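Local coordinates for protein importin-95 (Chaetomium thermophilum, PDB 4XRI) that serves as a nuclear import receptor of the importin-beta family, ferrying various protein cargoes and probably binding a small GTPase, at residues Ile68-Lys71 and Asn72-Ala76; His387-Trp390 and His391-Asp394; Met427-Ser431 and Ile432-Asp436. The protein carries 2 engineered substitutions. One frame throughout, in Å; residues are numbered along the deposited sequence.

Interaction 1 (Ile68-Lys71 and Asn72-Ala76); sequences IALK and NAFSA
Phe74 turns its ring back against the last turn of the helix, where CE2 lies 3.9 Å from CD1 of Leu70 and close to that residue's carbonyl oxygen. With CG held between the backbone N and the carbonyl carbon (chi1 45°), the ring is folded toward the helix it has just left, and Lys71 O stands over one of its faces, offset toward the rim. The backbone shows how the helix runs out. Asn72 N still makes a regular bond to Ile68 O, at 2.9 Å, but Ala73 N reaches Leu70 O over one residue fewer, at 3.0 Å. Phe74 N then makes a weak bond of 3.4 Å to Lys71 O. Ser75 OG is modelled implausibly near the same carbonyl, so that contact is doubtful. Lys71 bends at chi2 and chi3 and carries its amine across to the neighbouring amide, where NZ donates to OD1 of Asn72 over 2.8 Å; along the way its side chain, like that of Ile68, touches Gln122 of helix 114-131. The amide is thereby divided: OD1 takes the lysine, while ND2 rests 3.6 Å from CG2 of Ile68, the two side chains running side by side. A positive amine beside the carbonyl-rich end of a helix would probably offset part of its dipole. Inward, Leu70 and Ala73 pack on helix 42-54, Phe74 touches Ile127 and its ring meets that of Trp89, and Ser75 comes against Gln82. This is the C-terminal end of a helix unwinding into a short interhelical loop, here joining helices 60-72 and 79-91 in the all-helical N-terminal domain of the importin-beta family.

Interaction 2 (His387-Trp390 and His391-Asp394); sequences HADW and HFRD
Asp389 OD2 is gripped twice by His391: the backbone N donates to it over 3.0 Å from above the carboxylate plane, and ND1 approaches at a modelled 2.5 Å, a separation so short that its exact value is doubtful. The carboxylate and imidazole stand almost perpendicular, 86° apart. The first of these bonds makes Asp389 the N-cap of helix 390-402, within a HEAT-like region of the superhelix. The His391 ring stacks face to face on the six-membered ring of Trp390, centroids 4.0 Å apart; the indole reaches this place with CG between its backbone N and carbonyl carbon (chi1 68°). A second face-to-face stack pairs the His387 ring with that of Phe392, centroids 4.3 Å apart, with Phe392 CB also pointing a CH-pi contact at the imidazole. ND1 of His387 accepts from Asp389 N at 3.0 Å, in the ring plane, which, with the stack, probably helps to fix the rotation of the imidazole. Arg393 folds back along the loop, and NH1 donates to His387 O over 2.6 Å, the oxygen lying in the guanidinium plane; Arg393 NE forms a salt bridge with Asp429, while Asp394 turns its carboxylate to Ser437 and Gln343.

Interaction 3 (Met427-Ser431 and Ile432-Asp436); sequences MEDES and IQVRD. With SO4 (sulfate ion), chain J.
Ser431 caps helix 432-449: its OG, turned anti to the backbone N (chi1 176°), accepts a weak bond of 3.4 Å from Val434 N. The same hydroxyl is modelled very close to Gln433 OE1, at 2.5 Å, so the length of that bond is doubtful. Just ahead of the cap, Asp429 makes an Asx turn, its OD2 accepting from Ser431 N over 2.9 Å through the anti lone pair. Among the donors returning from the helix, Arg435 N bonds to Ser431 O, while its guanidinium doubles back along the loop, where NH1 donates to Glu430 O over 3.2 Å from above the carbonyl plane. A water also bridges Glu430 O, to which it donates, and Ile432 N, from which it accepts. In van der Waals contact, Val434 CG1 lies 3.5 Å from Asp429 CG, the side chains crossing at about a right angle, and Val434 CG2 3.6 Å from CB of Ser431. Ile432 CD1 sits over the centre of one face of the Arg435 guanidinium. A sulfate, probably from the crystallisation liquor, accepts from Gln433 NE2 on its O2, at 3.0 Å. Trp390 and Asp394 of helix 390-402 flank Ser431, Gln433 and Val434, whereas Met427 packs on Ser465 and Leu466 of helix 455-472 and on helix 432-449 itself.

How the interactions relate
From the N terminus, interaction 1 comes first, at the exit of helix 60-72, where the chain turns toward helix 79-91. Some three hundred residues later, interaction 2 marks the entry to helix 390-402, and interaction 3 the entry to helix 432-449. Each is local and closes only its own turn, so the three follow in series, neither enclosing nor crossing one another. Interaction 1 stands apart, its nearest atoms about 40 Å from interaction 2 and about 39 Å from interaction 3. The latter two touch, with centres 10 Å apart: a salt bridge, together with packing of Trp390 and Asp394 on Val434, ties these two helix starts together.

Interaction 1 (Ile68-Lys71 and Asn72-Ala76)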
loop_
_atom_site.group_PDB
_atom_site.type_symbol
_atom_site.label_atom_id
_atom_site.label_comp_id
_atom_site.label_asym_id
_atom_site.label_seq_id
_atom_site.Cartn_x
_atom_site.Cartn_y
_atom_site.Cartn_z
ATOM N N ILE A 68 -5.762 -14.062 -28.317
ATOM C CA ILE A 68 -5.075 -13.773 -27.064
ATOM C C ILE A 68 -3.711 -14.445 -27.032
ATOM O O ILE A 68 -2.712 -13.831 -26.655
ATOM C CB ILE A 68 -5.892 -14.234 -25.839
ATOM C CG1 ILE A 68 -7.230 -13.501 -25.789
ATOM C CG2 ILE A 68 -5.112 -13.994 -24.558
ATOM C CD1 ILE A 68 -7.104 -12.006 -25.919
ATOM N N ALA A 69 -3.679 -15.710 -27.440
ATOM C CA ALA A 69 -2.437 -16.472 -27.507
ATOM C C ALA A 69 -1.451 -15.813 -28.461
ATOM O O ALA A 69 -0.255 -15.737 -28.181
ATOM C CB ALA A 69 -2.716 -17.906 -27.936
ATOM N N LEU A 70 -1.969 -15.337 -29.589
ATOM C CA LEU A 70 -1.167 -14.633 -30.583
ATOM C C LEU A 70 -0.581 -13.352 -30.005
ATOM O O LEU A 70 0.606 -13.070 -30.167
ATOM C CB LEU A 70 -2.012 -14.317 -31.818
ATOM C CG LEU A 70 -1.344 -13.514 -32.935
ATOM C CD1 LEU A 70 -0.162 -14.270 -33.512
ATOM C CD2 LEU A 70 -2.360 -13.184 -34.021
ATOM N N LYS A 71 -1.429 -12.581 -29.331
ATOM C CA LYS A 71 -1.005 -11.362 -28.655
ATOM C C LYS A 71 0.111 -11.650 -27.657
ATOM O O LYS A 71 1.107 -10.927 -27.594
ATOM C CB LYS A 71 -2.195 -10.705 -27.944
ATOM C CG LYS A 71 -1.865 -9.410 -27.207
ATOM C CD LYS A 71 -1.703 -9.630 -25.706
ATOM C CE LYS A 71 -2.978 -10.161 -25.070
ATOM N NZ LYS A 71 -2.828 -10.317 -23.594
ATOM N N ASN A 72 -0.063 -12.717 -26.884
ATOM C CA ASN A 72 0.899 -13.087 -25.854
ATOM C C ASN A 72 2.188 -13.670 -26.416
ATOM O O ASN A 72 3.155 -13.878 -25.683
ATOM C CB ASN A 72 0.274 -14.092 -24.887
ATOM C CG ASN A 72 -0.763 -13.464 -23.981
ATOM O OD1 ASN A 72 -0.748 -12.256 -23.747
ATOM N ND2 ASN A 72 -1.666 -14.283 -23.458
ATOM N N ALA A 73 2.201 -13.934 -27.718
ATOM C CA ALA A 73 3.373 -14.523 -28.351
ATOM C C ALA A 73 4.491 -13.500 -28.508
ATOM O O ALA A 73 5.657 -13.863 -28.658
ATOM C CB ALA A 73 3.008 -15.118 -29.699
ATOM N N PHE A 74 4.135 -12.220 -28.467
ATOM C CA PHE A 74 5.127 -11.157 -28.579
ATOM C C PHE A 74 4.747 -9.929 -27.754
ATOM O O PHE A 74 5.039 -8.799 -28.141
ATOM C CB PHE A 74 5.331 -10.766 -30.046
ATOM C CG PHE A 74 4.049 -10.601 -30.816
ATOM C CD1 PHE A 74 3.384 -9.387 -30.830
ATOM C CD2 PHE A 74 3.517 -11.658 -31.535
ATOM C CE1 PHE A 74 2.209 -9.232 -31.541
ATOM C CE2 PHE A 74 2.343 -11.510 -32.248
ATOM C CZ PHE A 74 1.688 -10.293 -32.252
ATOM N N SER A 75 4.097 -10.156 -26.617
ATOM C CA SER A 75 3.772 -9.071 -25.697
ATOM C C SER A 75 3.615 -9.580 -24.267
ATOM O O SER A 75 3.247 -10.731 -24.046
ATOM C CB SER A 75 2.500 -8.346 -26.139
ATOM O OG SER A 75 1.376 -9.196 -26.033
ATOM N N ALA A 76 3.903 -8.710 -23.301
ATOM C CA ALA A 76 3.778 -9.051 -21.887
ATOM C C ALA A 76 3.708 -7.795 -21.024
ATOM O O ALA A 76 4.101 -6.715 -21.456
ATOM C CB ALA A 76 4.939 -9.932 -21.446
#

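Interaction 2 (His387-Trp390 and His391-Asp394)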
loop_
_atom_site.group_PDB
_atom_site.type_symbol
_atom_site.label_atom_id
_atom_site.label_comp_id
_atom_site.label_asym_id
_atom_site.label_seq_id
_atom_site.Cartn_x
_atom_site.Cartn_y
_atom_site.Cartn_z
ATOM N N HIS A 387 -36.110 4.444 12.908
ATOM C CA HIS A 387 -36.938 3.975 11.804
ATOM C C HIS A 387 -37.351 2.520 12.013
ATOM O O HIS A 387 -36.668 1.769 12.704
ATOM C CB HIS A 387 -36.185 4.134 10.482
ATOM C CG HIS A 387 -37.071 4.293 9.285
ATOM N ND1 HIS A 387 -37.584 3.220 8.589
ATOM C CD2 HIS A 387 -37.520 5.402 8.651
ATOM C CE1 HIS A 387 -38.319 3.659 7.584
ATOM N NE2 HIS A 387 -38.296 4.981 7.598
ATOM N N ALA A 388 -38.473 2.128 11.421
ATOM C CA ALA A 388 -38.958 0.757 11.545
ATOM C C ALA A 388 -38.184 -0.165 10.610
ATOM O O ALA A 388 -37.994 -1.347 10.896
ATOM C CB ALA A 388 -40.451 0.690 11.254
ATOM N N ASP A 389 -37.742 0.394 9.490
ATOM C CA ASP A 389 -36.909 -0.323 8.536
ATOM C C ASP A 389 -35.458 -0.293 9.001
ATOM O O ASP A 389 -34.885 0.778 9.199
ATOM C CB ASP A 389 -37.038 0.293 7.138
ATOM C CG ASP A 389 -36.415 -0.567 6.052
ATOM O OD1 ASP A 389 -36.701 -0.314 4.863
ATOM O OD2 ASP A 389 -35.651 -1.501 6.378
ATOM N N TRP A 390 -34.863 -1.471 9.164
ATOM C CA TRP A 390 -33.489 -1.572 9.643
ATOM C C TRP A 390 -32.501 -0.941 8.665
ATOM O O TRP A 390 -31.410 -0.533 9.059
ATOM C CB TRP A 390 -33.112 -3.033 9.897
ATOM C CG TRP A 390 -33.027 -3.860 8.655
ATOM C CD1 TRP A 390 -34.019 -4.617 8.105
ATOM C CD2 TRP A 390 -31.885 -4.015 7.803
ATOM N NE1 TRP A 390 -33.567 -5.234 6.964
ATOM C CE2 TRP A 390 -32.260 -4.881 6.757
ATOM C CE3 TRP A 390 -30.583 -3.505 7.824
ATOM C CZ2 TRP A 390 -31.381 -5.248 5.740
ATOM C CZ3 TRP A 390 -29.711 -3.871 6.814
ATOM C CH2 TRP A 390 -30.114 -4.735 5.786
ATOM N N HIS A 391 -32.884 -0.873 7.391
ATOM C CA HIS A 391 -32.069 -0.217 6.371
ATOM C C HIS A 391 -31.727 1.211 6.773
ATOM O O HIS A 391 -30.597 1.666 6.599
ATOM C CB HIS A 391 -32.789 -0.203 5.018
ATOM C CG HIS A 391 -32.974 -1.557 4.408
ATOM N ND1 HIS A 391 -34.075 -2.347 4.664
ATOM C CD2 HIS A 391 -32.204 -2.257 3.542
ATOM C CE1 HIS A 391 -33.971 -3.475 3.987
ATOM N NE2 HIS A 391 -32.844 -3.447 3.297
ATOM N N PHE A 392 -32.719 1.910 7.314
ATOM C CA PHE A 392 -32.582 3.321 7.647
ATOM C C PHE A 392 -31.890 3.542 8.988
ATOM O O PHE A 392 -31.148 4.510 9.153
ATOM C CB PHE A 392 -33.955 3.992 7.647
ATOM C CG PHE A 392 -34.534 4.185 6.274
ATOM C CD1 PHE A 392 -34.495 5.428 5.663
ATOM C CD2 PHE A 392 -35.100 3.124 5.587
ATOM C CE1 PHE A 392 -35.019 5.610 4.399
ATOM C CE2 PHE A 392 -35.625 3.300 4.321
ATOM C CZ PHE A 392 -35.586 4.545 3.726
ATOM N N ARG A 393 -32.133 2.650 9.944
ATOM C CA ARG A 393 -31.426 2.706 11.220
ATOM C C ARG A 393 -29.945 2.431 11.000
ATOM O O ARG A 393 -29.085 3.144 11.520
ATOM C CB ARG A 393 -32.007 1.703 12.221
ATOM C CG ARG A 393 -33.451 1.972 12.612
ATOM C CD ARG A 393 -33.803 1.295 13.929
ATOM N NE ARG A 393 -33.577 -0.148 13.895
ATOM C CZ ARG A 393 -34.417 -1.026 13.359
ATOM N NH1 ARG A 393 -35.544 -0.609 12.799
ATOM N NH2 ARG A 393 -34.128 -2.319 13.379
ATOM N N ASP A 394 -29.663 1.390 10.222
ATOM C CA ASP A 394 -28.298 1.033 9.865
ATOM C C ASP A 394 -27.620 2.177 9.121
ATOM O O ASP A 394 -26.458 2.491 9.376
ATOM C CB ASP A 394 -28.276 -0.234 9.008
ATOM C CG ASP A 394 -26.872 -0.642 8.610
ATOM O OD1 ASP A 394 -26.194 -1.300 9.425
ATOM O OD2 ASP A 394 -26.449 -0.311 7.483
#

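Interaction 3 (Met427-Ser431 and Ile432-Asp436)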
loop_
_atom_site.group_PDB
_atom_site.type_symbol
_atom_site.label_atom_id
_atom_site.label_comp_id
_atom_site.label_asym_id
_atom_site.label_seq_id
_atom_site.Cartn_x
_atom_site.Cartn_y
_atom_site.Cartn_z
ATOM N N MET A 427 -26.712 -0.817 20.288
ATOM C CA MET A 427 -26.024 -2.101 20.351
ATOM C C MET A 427 -26.982 -3.234 20.707
ATOM O O MET A 427 -26.641 -4.407 20.571
ATOM C CB MET A 427 -24.879 -2.043 21.366
ATOM C CG MET A 427 -23.740 -1.120 20.960
ATOM S SD MET A 427 -22.686 -1.837 19.682
ATOM C CE MET A 427 -21.806 -3.068 20.637
ATOM N N GLU A 428 -28.179 -2.880 21.162
ATOM C CA GLU A 428 -29.192 -3.874 21.499
ATOM C C GLU A 428 -30.266 -3.969 20.421
ATOM O O GLU A 428 -31.362 -4.475 20.663
ATOM C CB GLU A 428 -29.833 -3.548 22.850
ATOM C CG GLU A 428 -28.957 -3.887 24.044
ATOM C CD GLU A 428 -28.706 -5.377 24.175
ATOM O OE1 GLU A 428 -29.591 -6.168 23.787
ATOM O OE2 GLU A 428 -27.621 -5.759 24.660
ATOM N N ASP A 429 -29.943 -3.478 19.229
ATOM C CA ASP A 429 -30.875 -3.512 18.110
ATOM C C ASP A 429 -31.119 -4.949 17.660
ATOM O O ASP A 429 -30.245 -5.802 17.805
ATOM C CB ASP A 429 -30.341 -2.672 16.946
ATOM C CG ASP A 429 -31.415 -2.324 15.936
ATOM O OD1 ASP A 429 -31.956 -1.202 16.013
ATOM O OD2 ASP A 429 -31.719 -3.171 15.070
ATOM N N GLU A 430 -32.306 -5.212 17.122
ATOM C CA GLU A 430 -32.640 -6.547 16.632
ATOM C C GLU A 430 -31.710 -6.945 15.498
ATOM O O GLU A 430 -31.148 -8.039 15.490
ATOM C CB GLU A 430 -34.090 -6.615 16.143
ATOM C CG GLU A 430 -35.151 -6.461 17.210
ATOM C CD GLU A 430 -36.551 -6.469 16.620
ATOM O OE1 GLU A 430 -36.675 -6.405 15.377
ATOM O OE2 GLU A 430 -37.528 -6.550 17.395
ATOM N N SER A 431 -31.564 -6.040 14.537
ATOM C CA SER A 431 -30.772 -6.295 13.342
ATOM C C SER A 431 -29.289 -6.427 13.660
ATOM O O SER A 431 -28.709 -5.583 14.340
ATOM C CB SER A 431 -30.989 -5.180 12.319
ATOM O OG SER A 431 -30.162 -5.363 11.180
ATOM N N ILE A 432 -28.685 -7.501 13.165
ATOM C CA ILE A 432 -27.265 -7.735 13.372
ATOM C C ILE A 432 -26.446 -6.772 12.514
ATOM O O ILE A 432 -25.308 -6.445 12.844
ATOM C CB ILE A 432 -26.882 -9.198 13.052
ATOM C CG1 ILE A 432 -25.445 -9.492 13.493
ATOM C CG2 ILE A 432 -27.086 -9.508 11.574
ATOM C CD1 ILE A 432 -25.199 -9.286 14.966
ATOM N N GLN A 433 -27.041 -6.310 11.417
ATOM C CA GLN A 433 -26.396 -5.321 10.562
ATOM C C GLN A 433 -26.265 -3.997 11.304
ATOM O O GLN A 433 -25.215 -3.357 11.270
ATOM C CB GLN A 433 -27.177 -5.114 9.261
ATOM C CG GLN A 433 -27.225 -6.326 8.350
ATOM C CD GLN A 433 -28.387 -7.250 8.663
ATOM O OE1 GLN A 433 -29.215 -6.957 9.527
ATOM N NE2 GLN A 433 -28.455 -8.374 7.959
ATOM N N VAL A 434 -27.341 -3.596 11.973
ATOM C CA VAL A 434 -27.362 -2.347 12.726
ATOM C C VAL A 434 -26.360 -2.389 13.873
ATOM O O VAL A 434 -25.660 -1.411 14.134
ATOM C CB VAL A 434 -28.770 -2.049 13.285
ATOM C CG1 VAL A 434 -28.738 -0.845 14.214
ATOM C CG2 VAL A 434 -29.751 -1.818 12.149
ATOM N N ARG A 435 -26.296 -3.532 14.548
ATOM C CA ARG A 435 -25.369 -3.719 15.660
ATOM C C ARG A 435 -23.916 -3.647 15.209
ATOM O O ARG A 435 -23.073 -3.066 15.892
ATOM C CB ARG A 435 -25.629 -5.056 16.354
ATOM C CG ARG A 435 -26.755 -5.013 17.374
ATOM C CD ARG A 435 -26.927 -6.361 18.045
ATOM N NE ARG A 435 -27.696 -7.287 17.220
ATOM C CZ ARG A 435 -27.648 -8.607 17.341
ATOM N NH1 ARG A 435 -28.386 -9.374 16.550
ATOM N NH2 ARG A 435 -26.854 -9.160 18.247
ATOM N N ASP A 436 -23.631 -4.242 14.055
ATOM C CA ASP A 436 -22.285 -4.223 13.495
ATOM C C ASP A 436 -21.880 -2.808 13.103
ATOM O O ASP A 436 -20.774 -2.359 13.407
ATOM C CB ASP A 436 -22.192 -5.146 12.279
ATOM C CG ASP A 436 -20.776 -5.262 11.747
ATOM O OD1 ASP A 436 -19.837 -5.322 12.568
ATOM O OD2 ASP A 436 -20.601 -5.294 10.510
HETATM S S SO4 J . -32.354 -8.485 9.061
HETATM O O1 SO4 J . -32.046 -7.060 9.133
HETATM O O2 SO4 J . -31.118 -9.258 9.145
HETATM O O3 SO4 J . -33.232 -8.847 10.171
HETATM O O4 SO4 J . -33.023 -8.776 7.796
HETATM O O HOH W 1 -30.700 -9.741 12.714
#